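Local coordinates for conserved hypothetical protein (Corynebacterium diphtheriae NCTC 13129, PDB 2GS5) that is of unknown function but belongs to the YqgE/AlgH (UPF0301) family of bacterial proteins, at residues A[62-65]-A[66-69]; A[139-143]-A[144-148]; A[172-175]-A[176-180]; A[182-185]-A[186-190]. One frame throughout, in Å; residues are numbered along the deposited sequence.

Contact 1: residues A[62-65]-A[66-69]; sequences NVIP and EWVP
The backbone N of Trp67 donates to Ile64 O at 3.1 Å with an N-H...O angle of 160°, and one residue further on Val68 N bonds to Pro65 O, also at 3.1 Å. Glu66 has a bent chain: CG sits between its own N and carbonyl carbon, and a second bend (chi2 -92°) folds the carboxylate back across Pro65 and Ile64. OE1 then packs 3.4 Å from Pro65 CD, while OE2 lies 3.8 Å from Ile64 CG2; both are contacts with carbon, and the proline N, also near OE1, has no hydrogen to offer. The inner side of the turn is apolar, Ile64 reaching obliquely with CD1 to Trp67 CD1, 4.0 Å away on the pyrrole portion of the indole. Separately, the Val68 methyl CG2 rests 3.4 Å from Pro65 O, beside the carbonyl oxygen that Val68 N bonds. Trp67, the buried member, gives its NE1 hydrogen to Leu118 O and packs on Pro122, Ile125 and Met132, which pins this surface loop to helix 122-125 and strand 129-141. Two successive bonds from residue i+3 back to residue i, with a proline in the first turn where no amide hydrogen is called for, are the signature of a short 3-10 helix.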
ATOM      1  N   ASN A  62      -0.955 -20.916   5.866  1.00 17.45           N
ATOM      2  CA  ASN A  62      -2.206 -21.639   5.614  1.00 18.36           C
ATOM      3  C   ASN A  62      -2.814 -21.416   4.230  1.00 19.03           C
ATOM      4  O   ASN A  62      -3.782 -22.095   3.865  1.00 19.90           O
ATOM      5  CB  ASN A  62      -3.200 -21.319   6.722  1.00 19.11           C
ATOM      6  CG  ASN A  62      -2.801 -21.957   8.038  1.00 20.37           C
ATOM      7  OD1 ASN A  62      -2.623 -23.179   8.116  1.00 25.10           O
ATOM      8  ND2 ASN A  62      -2.640 -21.145   9.072  1.00 23.46           N
ATOM      9  N   VAL A  63      -2.232 -20.503   3.453  1.00 19.16           N
ATOM     10  CA  VAL A  63      -2.756 -20.156   2.131  1.00 19.33           C
ATOM     11  C   VAL A  63      -1.749 -20.482   1.032  1.00 19.22           C
ATOM     12  O   VAL A  63      -2.067 -21.215   0.101  1.00 19.82           O
ATOM     13  CB  VAL A  63      -3.148 -18.663   2.073  1.00 19.77           C
ATOM     14  CG1 VAL A  63      -3.614 -18.275   0.668  1.00 21.00           C
ATOM     15  CG2 VAL A  63      -4.232 -18.360   3.119  1.00 21.56           C
ATOM     16  N   ILE A  64      -0.539 -19.940   1.152  1.00 18.57           N
ATOM     17  CA  ILE A  64       0.543 -20.184   0.191  1.00 18.38           C
ATOM     18  C   ILE A  64       1.855 -20.384   0.954  1.00 17.94           C
ATOM     19  O   ILE A  64       2.703 -19.500   0.988  1.00 17.32           O
ATOM     20  CB  ILE A  64       0.700 -19.043  -0.871  1.00 18.66           C
ATOM     21  CG1 ILE A  64       0.446 -17.666  -0.258  1.00 18.86           C
ATOM     22  CG2 ILE A  64      -0.232 -19.271  -2.052  1.00 19.95           C
ATOM     23  CD1 ILE A  64       0.667 -16.519  -1.236  1.00 19.08           C
ATOM     24  N   PRO A  65       2.024 -21.562   1.579  1.00 16.88           N
ATOM     25  CA  PRO A  65       3.187 -21.792   2.438  1.00 16.83           C
ATOM     26  C   PRO A  65       4.534 -21.641   1.732  1.00 16.28           C
ATOM     27  O   PRO A  65       5.519 -21.295   2.371  1.00 15.80           O
ATOM     28  CB  PRO A  65       2.980 -23.228   2.938  1.00 16.90           C
ATOM     29  CG  PRO A  65       2.022 -23.835   1.988  1.00 16.83           C
ATOM     30  CD  PRO A  65       1.143 -22.742   1.513  1.00 17.37           C
ATOM     31  N   GLU A  66       4.564 -21.895   0.427  1.00 16.29           N
ATOM     32  CA  GLU A  66       5.788 -21.802  -0.359  1.00 16.69           C
ATOM     33  C   GLU A  66       6.419 -20.413  -0.318  1.00 15.92           C
ATOM     34  O   GLU A  66       7.624 -20.281  -0.503  1.00 16.74           O
ATOM     35  CB  GLU A  66       5.538 -22.205  -1.826  1.00 17.23           C
ATOM     36  CG  GLU A  66       4.553 -21.320  -2.603  1.00 19.81           C
ATOM     37  CD  GLU A  66       3.106 -21.801  -2.552  1.00 22.24           C
ATOM     38  OE1 GLU A  66       2.691 -22.423  -1.543  1.00 22.13           O
ATOM     39  OE2 GLU A  66       2.374 -21.535  -3.537  1.00 26.14           O
ATOM     40  N   TRP A  67       5.594 -19.391  -0.093  1.00 15.53           N
ATOM     41  CA  TRP A  67       6.067 -18.003  -0.083  1.00 15.17           C
ATOM     42  C   TRP A  67       6.572 -17.528   1.274  1.00 14.64           C
ATOM     43  O   TRP A  67       7.197 -16.476   1.362  1.00 14.10           O
ATOM     44  CB  TRP A  67       4.968 -17.066  -0.610  1.00 15.50           C
ATOM     45  CG  TRP A  67       4.958 -17.078  -2.103  1.00 15.21           C
ATOM     46  CD1 TRP A  67       4.088 -17.728  -2.921  1.00 16.34           C
ATOM     47  CD2 TRP A  67       5.920 -16.451  -2.953  1.00 15.07           C
ATOM     48  NE1 TRP A  67       4.441 -17.530  -4.242  1.00 15.69           N
ATOM     49  CE2 TRP A  67       5.564 -16.748  -4.286  1.00 15.87           C
ATOM     50  CE3 TRP A  67       7.038 -15.643  -2.716  1.00 15.47           C
ATOM     51  CZ2 TRP A  67       6.293 -16.271  -5.374  1.00 15.27           C
ATOM     52  CZ3 TRP A  67       7.758 -15.169  -3.794  1.00 16.14           C
ATOM     53  CH2 TRP A  67       7.385 -15.486  -5.110  1.00 15.79           C
ATOM     54  N   VAL A  68       6.323 -18.298   2.324  1.00 13.97           N
ATOM     55  CA  VAL A  68       6.653 -17.851   3.684  1.00 14.49           C
ATOM     56  C   VAL A  68       8.100 -17.362   3.870  1.00 14.75           C
ATOM     57  O   VAL A  68       8.308 -16.329   4.493  1.00 14.56           O
ATOM     58  CB  VAL A  68       6.282 -18.919   4.742  1.00 14.11           C
ATOM     59  CG1 VAL A  68       6.799 -18.521   6.118  1.00 14.25           C
ATOM     60  CG2 VAL A  68       4.774 -19.085   4.782  1.00 13.59           C
ATOM     61  N   PRO A  69       9.103 -18.085   3.330  1.00 15.06           N
ATOM     62  CA  PRO A  69      10.494 -17.606   3.451  1.00 15.35           C
ATOM     63  C   PRO A  69      10.791 -16.196   2.919  1.00 15.40           C
ATOM     64  O   PRO A  69      11.754 -15.577   3.350  1.00 16.06           O
ATOM     65  CB  PRO A  69      11.288 -18.648   2.656  1.00 15.85           C
ATOM     66  CG  PRO A  69      10.457 -19.869   2.701  1.00 15.44           C
ATOM     67  CD  PRO A  69       9.039 -19.397   2.660  1.00 15.64           C
TER

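Contact 2: residues A[139-143]-A[144-148]; sequences AEWAP and GQLAQ
Trp141 and Leu146 meet across a tight strand-to-helix junction, where strand 129-141 runs out and helix 145-151 begins; the contact is partly buried, apolar on its inner side and closed by a single backbone bond on the other. Leu146 lays CD1 over one face of the indole, 4.0 Å from the centroid of the five-membered ring of Trp141 and 16° off the ring normal, a CH-pi contact displaced toward the rim. Closer still, Trp141 CD1 comes within 3.5 Å of Leu146 CA, so the ring is pressed against the first turn of the helix as well as the leucine branch. With CG anti to the carbonyl carbon (chi1 -73°), the indole swings toward the helix and packs also on Leu21 of strand 19-23 and Thr47 of the adjoining strand 47-51. Its NE1 donates to Glu149 OE1, while Gln145 NE2 takes the other oxygen, OE2, of the same carboxylate; the tryptophan rim and the glutamine amide are thus tied to one residue a turn further along the helix.

The reversal is closed by Gln145 N donating to Ala142 O at 3.0 Å. That oxygen also accepts from a water at 2.9 Å, and the water is in turn weakly approached by Leu146 N, so an amide of the first helical turn is partly served by solvent. Gly144 occupies the N-cap position with positive phi, and its carbonyl O receives Gln148 N at 3.2 Å. With Pro143 polyproline-like and Gly144 at phi 80°, Ala142 to Gln145 forms a type II beta turn leading directly into a helix.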
ATOM      1  N   ALA A 139      -8.796  -2.690  -3.294  1.00 11.26           N
ATOM      2  CA  ALA A 139      -9.697  -1.556  -3.478  1.00 12.04           C
ATOM      3  C   ALA A 139      -9.622  -1.131  -4.947  1.00 12.11           C
ATOM      4  O   ALA A 139      -8.579  -1.247  -5.576  1.00 11.71           O
ATOM      5  CB  ALA A 139      -9.288  -0.415  -2.571  1.00 12.68           C
ATOM      6  N   GLU A 140     -10.751  -0.686  -5.489  1.00 12.30           N
ATOM      7  CA  GLU A 140     -10.827  -0.255  -6.888  1.00 12.67           C
ATOM      8  C   GLU A 140     -11.541   1.083  -6.969  1.00 12.50           C
ATOM      9  O   GLU A 140     -12.516   1.313  -6.246  1.00 13.31           O
ATOM     10  CB  GLU A 140     -11.581  -1.288  -7.754  1.00 12.82           C
ATOM     11  CG  GLU A 140     -11.610  -0.953  -9.258  1.00 14.12           C
ATOM     12  CD  GLU A 140     -12.398  -1.945 -10.124  1.00 15.21           C
ATOM     13  OE1 GLU A 140     -12.878  -2.967  -9.605  1.00 18.24           O
ATOM     14  OE2 GLU A 140     -12.563  -1.674 -11.339  1.00 19.95           O
ATOM     15  N   TRP A 141     -11.050   1.952  -7.851  1.00 11.71           N
ATOM     16  CA  TRP A 141     -11.723   3.203  -8.214  1.00 12.17           C
ATOM     17  C   TRP A 141     -12.070   3.174  -9.686  1.00 12.20           C
ATOM     18  O   TRP A 141     -11.206   2.923 -10.534  1.00 12.14           O
ATOM     19  CB  TRP A 141     -10.846   4.429  -7.938  1.00 11.94           C
ATOM     20  CG  TRP A 141     -10.723   4.735  -6.498  1.00 11.81           C
ATOM     21  CD1 TRP A 141     -11.418   5.677  -5.800  1.00 12.21           C
ATOM     22  CD2 TRP A 141      -9.891   4.063  -5.547  1.00 11.15           C
ATOM     23  NE1 TRP A 141     -11.066   5.637  -4.473  1.00 11.74           N
ATOM     24  CE2 TRP A 141     -10.135   4.653  -4.287  1.00 11.70           C
ATOM     25  CE3 TRP A 141      -8.962   3.024  -5.633  1.00 11.92           C
ATOM     26  CZ2 TRP A 141      -9.473   4.247  -3.130  1.00 12.16           C
ATOM     27  CZ3 TRP A 141      -8.316   2.611  -4.476  1.00 12.06           C
ATOM     28  CH2 TRP A 141      -8.571   3.224  -3.244  1.00 12.99           C
ATOM     29  N   ALA A 142     -13.331   3.444  -9.994  1.00 12.52           N
ATOM     30  CA  ALA A 142     -13.733   3.636 -11.376  1.00 13.39           C
ATOM     31  C   ALA A 142     -12.974   4.813 -11.977  1.00 13.90           C
ATOM     32  O   ALA A 142     -12.479   5.675 -11.251  1.00 14.16           O
ATOM     33  CB  ALA A 142     -15.223   3.894 -11.457  1.00 13.16           C
ATOM     34  N   PRO A 143     -12.896   4.868 -13.313  1.00 14.60           N
ATOM     35  CA  PRO A 143     -12.288   6.021 -13.965  1.00 14.87           C
ATOM     36  C   PRO A 143     -12.847   7.336 -13.445  1.00 14.50           C
ATOM     37  O   PRO A 143     -14.060   7.487 -13.346  1.00 15.04           O
ATOM     38  CB  PRO A 143     -12.680   5.834 -15.428  1.00 15.33           C
ATOM     39  CG  PRO A 143     -12.838   4.377 -15.593  1.00 15.36           C
ATOM     40  CD  PRO A 143     -13.359   3.864 -14.286  1.00 15.01           C
ATOM     41  N   GLY A 144     -11.963   8.263 -13.098  1.00 14.65           N
ATOM     42  CA  GLY A 144     -12.365   9.584 -12.619  1.00 14.76           C
ATOM     43  C   GLY A 144     -12.792   9.661 -11.160  1.00 14.62           C
ATOM     44  O   GLY A 144     -12.881  10.750 -10.596  1.00 15.33           O
ATOM     45  N   GLN A 145     -13.039   8.512 -10.531  1.00 14.15           N
ATOM     46  CA  GLN A 145     -13.623   8.493  -9.189  1.00 13.81           C
ATOM     47  C   GLN A 145     -12.604   8.819  -8.098  1.00 13.51           C
ATOM     48  O   GLN A 145     -12.932   9.522  -7.137  1.00 13.99           O
ATOM     49  CB  GLN A 145     -14.293   7.136  -8.927  1.00 13.66           C
ATOM     50  CG  GLN A 145     -15.033   7.010  -7.600  1.00 14.51           C
ATOM     51  CD  GLN A 145     -16.192   7.980  -7.421  1.00 15.77           C
ATOM     52  OE1 GLN A 145     -16.866   8.365  -8.384  1.00 15.08           O
ATOM     53  NE2 GLN A 145     -16.440   8.369  -6.170  1.00 16.26           N
ATOM     54  N   LEU A 146     -11.371   8.342  -8.250  1.00 13.59           N
ATOM     55  CA  LEU A 146     -10.320   8.695  -7.296  1.00 13.75           C
ATOM     56  C   LEU A 146     -10.104  10.206  -7.303  1.00 13.67           C
ATOM     57  O   LEU A 146     -10.019  10.821  -6.240  1.00 13.52           O
ATOM     58  CB  LEU A 146      -9.014   7.964  -7.592  1.00 13.57           C
ATOM     59  CG  LEU A 146      -7.847   8.326  -6.670  1.00 13.46           C
ATOM     60  CD1 LEU A 146      -8.216   8.126  -5.197  1.00 12.78           C
ATOM     61  CD2 LEU A 146      -6.636   7.499  -7.047  1.00 13.58           C
ATOM     62  N   ALA A 147     -10.043  10.805  -8.493  1.00 14.28           N
ATOM     63  CA  ALA A 147      -9.897  12.257  -8.608  1.00 14.82           C
ATOM     64  C   ALA A 147     -11.012  12.997  -7.875  1.00 15.23           C
ATOM     65  O   ALA A 147     -10.763  13.962  -7.142  1.00 15.45           O
ATOM     66  CB  ALA A 147      -9.891  12.657 -10.059  1.00 14.78           C
ATOM     67  N   GLN A 148     -12.247  12.548  -8.081  1.00 15.72           N
ATOM     68  CA  GLN A 148     -13.392  13.144  -7.395  1.00 15.37           C
ATOM     69  C   GLN A 148     -13.246  13.052  -5.875  1.00 15.05           C
ATOM     70  O   GLN A 148     -13.478  14.017  -5.157  1.00 15.28           O
ATOM     71  CB  GLN A 148     -14.692  12.467  -7.831  1.00 16.25           C
ATOM     72  CG  GLN A 148     -15.934  13.060  -7.196  1.00 17.91           C
ATOM     73  CD  GLN A 148     -16.187  14.490  -7.627  1.00 22.57           C
ATOM     74  OE1 GLN A 148     -16.079  15.430  -6.827  1.00 26.23           O
ATOM     75  NE2 GLN A 148     -16.522  14.668  -8.901  1.00 23.94           N
TER
HETATM   76  O   HOH W   1      -9.815   6.457 -10.559  1.00 18.39           O

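Contact 3: residues A[172-175]-A[176-180]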
ATOM      1  N   ASP A 172       1.431   1.749  13.854  1.00 17.72           N
ATOM      2  CA  ASP A 172       0.241   2.441  13.375  1.00 16.62           C
ATOM      3  C   ASP A 172       0.629   2.988  12.001  1.00 15.79           C
ATOM      4  O   ASP A 172       1.270   4.031  11.893  1.00 14.93           O
ATOM      5  CB  ASP A 172      -0.141   3.570  14.347  1.00 16.57           C
ATOM      6  CG  ASP A 172      -1.414   4.297  13.950  1.00 16.98           C
ATOM      7  OD1 ASP A 172      -1.808   4.219  12.767  1.00 16.57           O
ATOM      8  OD2 ASP A 172      -2.029   4.941  14.822  1.00 16.28           O
ATOM      9  N   VAL A 173       0.291   2.254  10.944  1.00 15.01           N
ATOM     10  CA  VAL A 173       0.779   2.602   9.613  1.00 15.21           C
ATOM     11  C   VAL A 173       0.248   3.973   9.189  1.00 14.28           C
ATOM     12  O   VAL A 173       1.000   4.815   8.670  1.00 14.17           O
ATOM     13  CB  VAL A 173       0.419   1.535   8.566  1.00 15.65           C
ATOM     14  CG1 VAL A 173       0.801   2.011   7.175  1.00 16.85           C
ATOM     15  CG2 VAL A 173       1.109   0.223   8.889  1.00 16.98           C
ATOM     16  N   TRP A 174      -1.040   4.198   9.441  1.00 13.10           N
ATOM     17  CA  TRP A 174      -1.674   5.478   9.126  1.00 12.97           C
ATOM     18  C   TRP A 174      -1.000   6.633   9.879  1.00 12.36           C
ATOM     19  O   TRP A 174      -0.637   7.642   9.282  1.00 12.16           O
ATOM     20  CB  TRP A 174      -3.171   5.407   9.436  1.00 12.54           C
ATOM     21  CG  TRP A 174      -3.937   6.629   9.068  1.00 12.95           C
ATOM     22  CD1 TRP A 174      -4.543   6.891   7.872  1.00 12.42           C
ATOM     23  CD2 TRP A 174      -4.219   7.747   9.912  1.00 12.22           C
ATOM     24  NE1 TRP A 174      -5.168   8.112   7.912  1.00 12.63           N
ATOM     25  CE2 TRP A 174      -4.984   8.664   9.153  1.00 12.70           C
ATOM     26  CE3 TRP A 174      -3.895   8.072  11.240  1.00 12.48           C
ATOM     27  CZ2 TRP A 174      -5.424   9.882   9.672  1.00 12.51           C
ATOM     28  CZ3 TRP A 174      -4.335   9.285  11.751  1.00 12.85           C
ATOM     29  CH2 TRP A 174      -5.095  10.174  10.971  1.00 12.76           C
ATOM     30  N   GLY A 175      -0.799   6.461  11.181  1.00 12.41           N
ATOM     31  CA  GLY A 175      -0.098   7.460  11.976  1.00 12.11           C
ATOM     32  C   GLY A 175       1.309   7.761  11.486  1.00 11.99           C
ATOM     33  O   GLY A 175       1.708   8.927  11.407  1.00 11.69           O
ATOM     34  N   ASP A 176       2.063   6.715  11.150  1.00 12.21           N
ATOM     35  CA  ASP A 176       3.435   6.892  10.694  1.00 12.58           C
ATOM     36  C   ASP A 176       3.476   7.653   9.369  1.00 12.18           C
ATOM     37  O   ASP A 176       4.305   8.534   9.174  1.00 12.36           O
ATOM     38  CB  ASP A 176       4.141   5.541  10.526  1.00 13.04           C
ATOM     39  CG  ASP A 176       4.421   4.842  11.850  1.00 15.87           C
ATOM     40  OD1 ASP A 176       4.086   5.382  12.924  1.00 16.00           O
ATOM     41  OD2 ASP A 176       4.999   3.731  11.807  1.00 20.27           O
ATOM     42  N   VAL A 177       2.558   7.340   8.460  1.00 11.85           N
ATOM     43  CA  VAL A 177       2.540   8.046   7.171  1.00 11.86           C
ATOM     44  C   VAL A 177       2.157   9.513   7.378  1.00 11.59           C
ATOM     45  O   VAL A 177       2.757  10.395   6.773  1.00 11.26           O
ATOM     46  CB  VAL A 177       1.603   7.380   6.137  1.00 12.08           C
ATOM     47  CG1 VAL A 177       1.565   8.202   4.855  1.00 13.29           C
ATOM     48  CG2 VAL A 177       2.067   5.952   5.856  1.00 13.17           C
HETATM   49  N   MSE A 178       1.185   9.782   8.251  1.00 10.81           N
HETATM   50  CA  MSE A 178       0.774  11.156   8.540  1.00 11.38           C
HETATM   51  C   MSE A 178       1.937  11.985   9.089  1.00 11.13           C
HETATM   52  O   MSE A 178       2.082  13.160   8.763  1.00 11.67           O
HETATM   53  CB  MSE A 178      -0.402  11.164   9.533  1.00 11.21           C
HETATM   54  CG  MSE A 178      -1.727  10.703   8.936  1.00 12.92           C
HETATM   55 SE   MSE A 178      -2.509  12.004   7.700  1.00 18.67          SE
HETATM   56  CE  MSE A 178      -3.193  13.271   9.015  1.00 14.23           C
ATOM     57  N   ARG A 179       2.772  11.365   9.910  1.00 11.68           N
ATOM     58  CA  ARG A 179       3.938  12.060  10.475  1.00 12.67           C
ATOM     59  C   ARG A 179       5.014  12.484   9.458  1.00 12.89           C
ATOM     60  O   ARG A 179       5.812  13.386   9.756  1.00 12.78           O
ATOM     61  CB  ARG A 179       4.579  11.220  11.569  1.00 12.60           C
ATOM     62  CG  ARG A 179       3.909  11.396  12.907  1.00 13.24           C
ATOM     63  CD  ARG A 179       4.598  10.541  13.959  1.00 13.91           C
ATOM     64  NE  ARG A 179       4.167   9.142  13.915  1.00 15.40           N
ATOM     65  CZ  ARG A 179       3.010   8.699  14.413  1.00 15.99           C
ATOM     66  NH1 ARG A 179       2.717   7.413  14.351  1.00 13.98           N
ATOM     67  NH2 ARG A 179       2.150   9.534  14.972  1.00 17.74           N
ATOM     68  N   ARG A 180       5.041  11.849   8.286  1.00 13.17           N
ATOM     69  CA  ARG A 180       5.974  12.219   7.211  1.00 13.91           C
ATOM     70  C   ARG A 180       5.510  13.385   6.351  1.00 14.17           C
ATOM     71  O   ARG A 180       6.280  13.888   5.531  1.00 14.32           O
ATOM     72  CB  ARG A 180       6.178  11.052   6.238  1.00 14.28           C
ATOM     73  CG  ARG A 180       6.796   9.811   6.794  1.00 15.77           C
ATOM     74  CD  ARG A 180       7.443   9.015   5.668  1.00 15.16           C
ATOM     75  NE  ARG A 180       6.511   8.593   4.606  1.00 16.01           N
ATOM     76  CZ  ARG A 180       5.845   7.435   4.595  1.00 15.71           C
ATOM     77  NH1 ARG A 180       5.963   6.570   5.596  1.00 14.67           N
ATOM     78  NH2 ARG A 180       5.051   7.137   3.573  1.00 14.36           N
TER
HETATM   79  O   HOH W   2       3.219   3.692  14.920  1.00 19.44           O
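Met178, a selenomethionine, lies over the indole of Trp174 one helical turn away. Its CG stands 3.7 Å from the centroid of the six-membered ring, only 6° off the normal, so the CH-pi contact is almost face-centred; the bend at chi2 carries SE to an oblique Met-aromatic position 4.6 Å from the same centroid, and chi3 turns CE toward the ring. Trp174 can present this face because CG lies anti to its N (chi1 -176°), and NE1 is held by Ala23 O.

On another side of the helix the Arg179 guanidinium lies flat over the Gly175 peptide, with Gly175 O 3.3 Å from Arg179 CZ over the centre of the plane, an approach eased by the lack of a side chain on Gly175. At the edge of that plane, Arg179 NH1 makes a 2.8 Å salt bridge to Asp176 OD1, met nearly along its C-O axis; Thr190 O is a second partner of NH1.

Asp172 caps the helix, OD1 accepting from Gly175 N at 2.9 Å from above its carboxylate plane, while OD2 pairs with Thr190 OG1. The Asp172 carboxylate probably complements the helix dipole, and the salt bridge probably offsets the charge of the arginine.

Contact 4: residues A[182-185]-A[186-190]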
ATOM      1  N   PRO A 182       3.662  17.149   5.100  1.00 14.98           N
ATOM      2  CA  PRO A 182       3.797  18.546   5.479  1.00 15.11           C
ATOM      3  C   PRO A 182       2.836  18.942   6.587  1.00 15.18           C
ATOM      4  O   PRO A 182       1.752  18.370   6.711  1.00 14.89           O
ATOM      5  CB  PRO A 182       3.445  19.297   4.184  1.00 15.63           C
ATOM      6  CG  PRO A 182       3.754  18.336   3.108  1.00 16.00           C
ATOM      7  CD  PRO A 182       3.360  17.008   3.664  1.00 15.26           C
HETATM    8  N   MSE A 183       3.225  19.935   7.372  1.00 15.97           N
HETATM    9  CA  MSE A 183       2.312  20.494   8.350  1.00 16.29           C
HETATM   10  C   MSE A 183       1.070  21.009   7.643  1.00 16.20           C
HETATM   11  O   MSE A 183       1.154  21.506   6.512  1.00 16.90           O
HETATM   12  CB  MSE A 183       2.978  21.610   9.144  1.00 16.75           C
HETATM   13  CG  MSE A 183       3.992  21.112  10.134  1.00 17.42           C
HETATM   14 SE   MSE A 183       3.184  20.254  11.696  1.00 22.25          SE
HETATM   15  CE  MSE A 183       2.598  21.866  12.626  1.00 16.73           C
ATOM     16  N   PRO A 184      -0.091  20.920   8.305  1.00 14.99           N
ATOM     17  CA  PRO A 184      -0.307  20.454   9.675  1.00 13.87           C
ATOM     18  C   PRO A 184      -0.595  18.962   9.851  1.00 12.70           C
ATOM     19  O   PRO A 184      -1.040  18.567  10.917  1.00 11.84           O
ATOM     20  CB  PRO A 184      -1.544  21.250  10.080  1.00 14.48           C
ATOM     21  CG  PRO A 184      -2.354  21.283   8.816  1.00 14.89           C
ATOM     22  CD  PRO A 184      -1.348  21.394   7.699  1.00 15.25           C
ATOM     23  N   LEU A 185      -0.354  18.130   8.847  1.00 11.71           N
ATOM     24  CA  LEU A 185      -0.833  16.748   8.925  1.00 11.70           C
ATOM     25  C   LEU A 185      -0.325  15.963  10.138  1.00 10.67           C
ATOM     26  O   LEU A 185      -1.081  15.182  10.702  1.00  9.56           O
ATOM     27  CB  LEU A 185      -0.538  15.958   7.646  1.00 12.08           C
ATOM     28  CG  LEU A 185      -1.018  16.456   6.275  1.00 15.11           C
ATOM     29  CD1 LEU A 185      -1.345  15.285   5.332  1.00 13.59           C
ATOM     30  CD2 LEU A 185      -2.165  17.459   6.323  1.00 16.94           C
ATOM     31  N   PRO A 186       0.953  16.138  10.533  1.00 10.22           N
ATOM     32  CA  PRO A 186       1.388  15.397  11.727  1.00 10.46           C
ATOM     33  C   PRO A 186       0.578  15.676  12.991  1.00 10.40           C
ATOM     34  O   PRO A 186       0.584  14.850  13.909  1.00 10.33           O
ATOM     35  CB  PRO A 186       2.853  15.827  11.902  1.00 10.39           C
ATOM     36  CG  PRO A 186       3.279  16.224  10.540  1.00 10.71           C
ATOM     37  CD  PRO A 186       2.069  16.884   9.933  1.00 10.55           C
ATOM     38  N   LEU A 187      -0.127  16.808  13.032  1.00 10.25           N
ATOM     39  CA  LEU A 187      -0.933  17.193  14.203  1.00 11.05           C
ATOM     40  C   LEU A 187      -2.149  16.294  14.384  1.00 11.84           C
ATOM     41  O   LEU A 187      -2.779  16.319  15.450  1.00 12.41           O
ATOM     42  CB  LEU A 187      -1.397  18.643  14.083  1.00 10.89           C
ATOM     43  CG  LEU A 187      -0.306  19.697  14.126  1.00 10.89           C
ATOM     44  CD1 LEU A 187      -0.903  21.089  14.005  1.00  9.46           C
ATOM     45  CD2 LEU A 187       0.455  19.587  15.433  1.00 12.42           C
ATOM     46  N   TYR A 188      -2.493  15.540  13.343  1.00 12.30           N
ATOM     47  CA  TYR A 188      -3.628  14.632  13.384  1.00 12.93           C
ATOM     48  C   TYR A 188      -3.192  13.161  13.424  1.00 13.10           C
ATOM     49  O   TYR A 188      -4.025  12.250  13.431  1.00 13.54           O
ATOM     50  CB  TYR A 188      -4.555  14.925  12.199  1.00 13.79           C
ATOM     51  CG  TYR A 188      -4.856  16.404  12.072  1.00 14.24           C
ATOM     52  CD1 TYR A 188      -5.700  17.037  12.975  1.00 15.60           C
ATOM     53  CD2 TYR A 188      -4.244  17.182  11.096  1.00 16.83           C
ATOM     54  CE1 TYR A 188      -5.963  18.404  12.886  1.00 15.86           C
ATOM     55  CE2 TYR A 188      -4.497  18.551  11.000  1.00 15.09           C
ATOM     56  CZ  TYR A 188      -5.357  19.158  11.903  1.00 14.87           C
ATOM     57  OH  TYR A 188      -5.631  20.504  11.826  1.00 16.01           O
ATOM     58  N   SER A 189      -1.882  12.917  13.491  1.00 13.01           N
ATOM     59  CA  SER A 189      -1.372  11.554  13.508  1.00 13.49           C
ATOM     60  C   SER A 189      -1.598  10.878  14.851  1.00 14.09           C
ATOM     61  O   SER A 189      -1.720  11.542  15.877  1.00 14.67           O
ATOM     62  CB  SER A 189       0.116  11.534  13.171  1.00 13.24           C
ATOM     63  OG  SER A 189       0.885  12.119  14.188  1.00 13.70           O
ATOM     64  N   THR A 190      -1.615   9.544  14.821  1.00 14.94           N
ATOM     65  CA  THR A 190      -1.877   8.732  16.006  1.00 15.63           C
ATOM     66  C   THR A 190      -0.749   7.741  16.273  1.00 16.08           C
ATOM     67  O   THR A 190      -0.035   7.340  15.355  1.00 16.68           O
ATOM     68  CB  THR A 190      -3.184   7.933  15.839  1.00 15.08           C
ATOM     69  OG1 THR A 190      -3.195   7.301  14.553  1.00 15.09           O
ATOM     70  CG2 THR A 190      -4.382   8.852  15.953  1.00 16.31           C
TER
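Met183, Pro184, Pro186 and Leu187 form a small apolar patch at the surface. Met183, a selenomethionine, curls back through bends at chi2 and chi3, so that SE rests 4.0 Å from Pro186 CD and the terminal CE 3.8 Å from Leu187 CD1, crossing the leucine at about a right angle. The same Leu187 methyl touches Pro184 CB at 4.0 Å. Next to it, Tyr188 brings CE2 to within 4.1 Å of Pro184 CG, and CB of Leu187 covers one face of the tyrosine ring. Leu185 points the other way, into the fold, where it packs on Met178, Met1 and Phe2.

Two successive turn bonds hold the backbone here. Leu187 N donates to Pro184 O at 2.9 Å, and Tyr188 N to Leu185 O at 3.0 Å with an angle of 163°. At the polar edge Pro186 O is gripped twice by Ser189, by its OG at 2.8 Å and by its N at 3.2 Å, which fixes the serine side chain against the preceding turn.

Upstream, Leu185 N bonds to Pro182 O across the cis peptide that precedes Pro184, the hallmark of a type VI turn. The segment is therefore a proline-rich run of overlapping beta turns, entered through a cis-proline and leaving the chain extended at Thr190.

Contact 3 is the buried one, contact 2 is partly buried, and contacts 1 and 4 lie at the surface on opposite sides of the chain's centre. Contacts 3 and 4 touch: the loop of 186-190 returns to helix 173-179, where Asp172 and Arg179 meet Thr190 and Met178 packs against Leu185. Contact 2 stands apart, about 12 Å from contact 3 between nearest atoms, yet both place a tryptophan against strand 19-23. Contacts 1 and 4 rely on prolines and i+3 backbone bonds, without salt bridges; contact 3 adds a salt bridge, a carboxylate cap and regular i+4 bonds, while contact 2 combines a single turn bond with a bridging water.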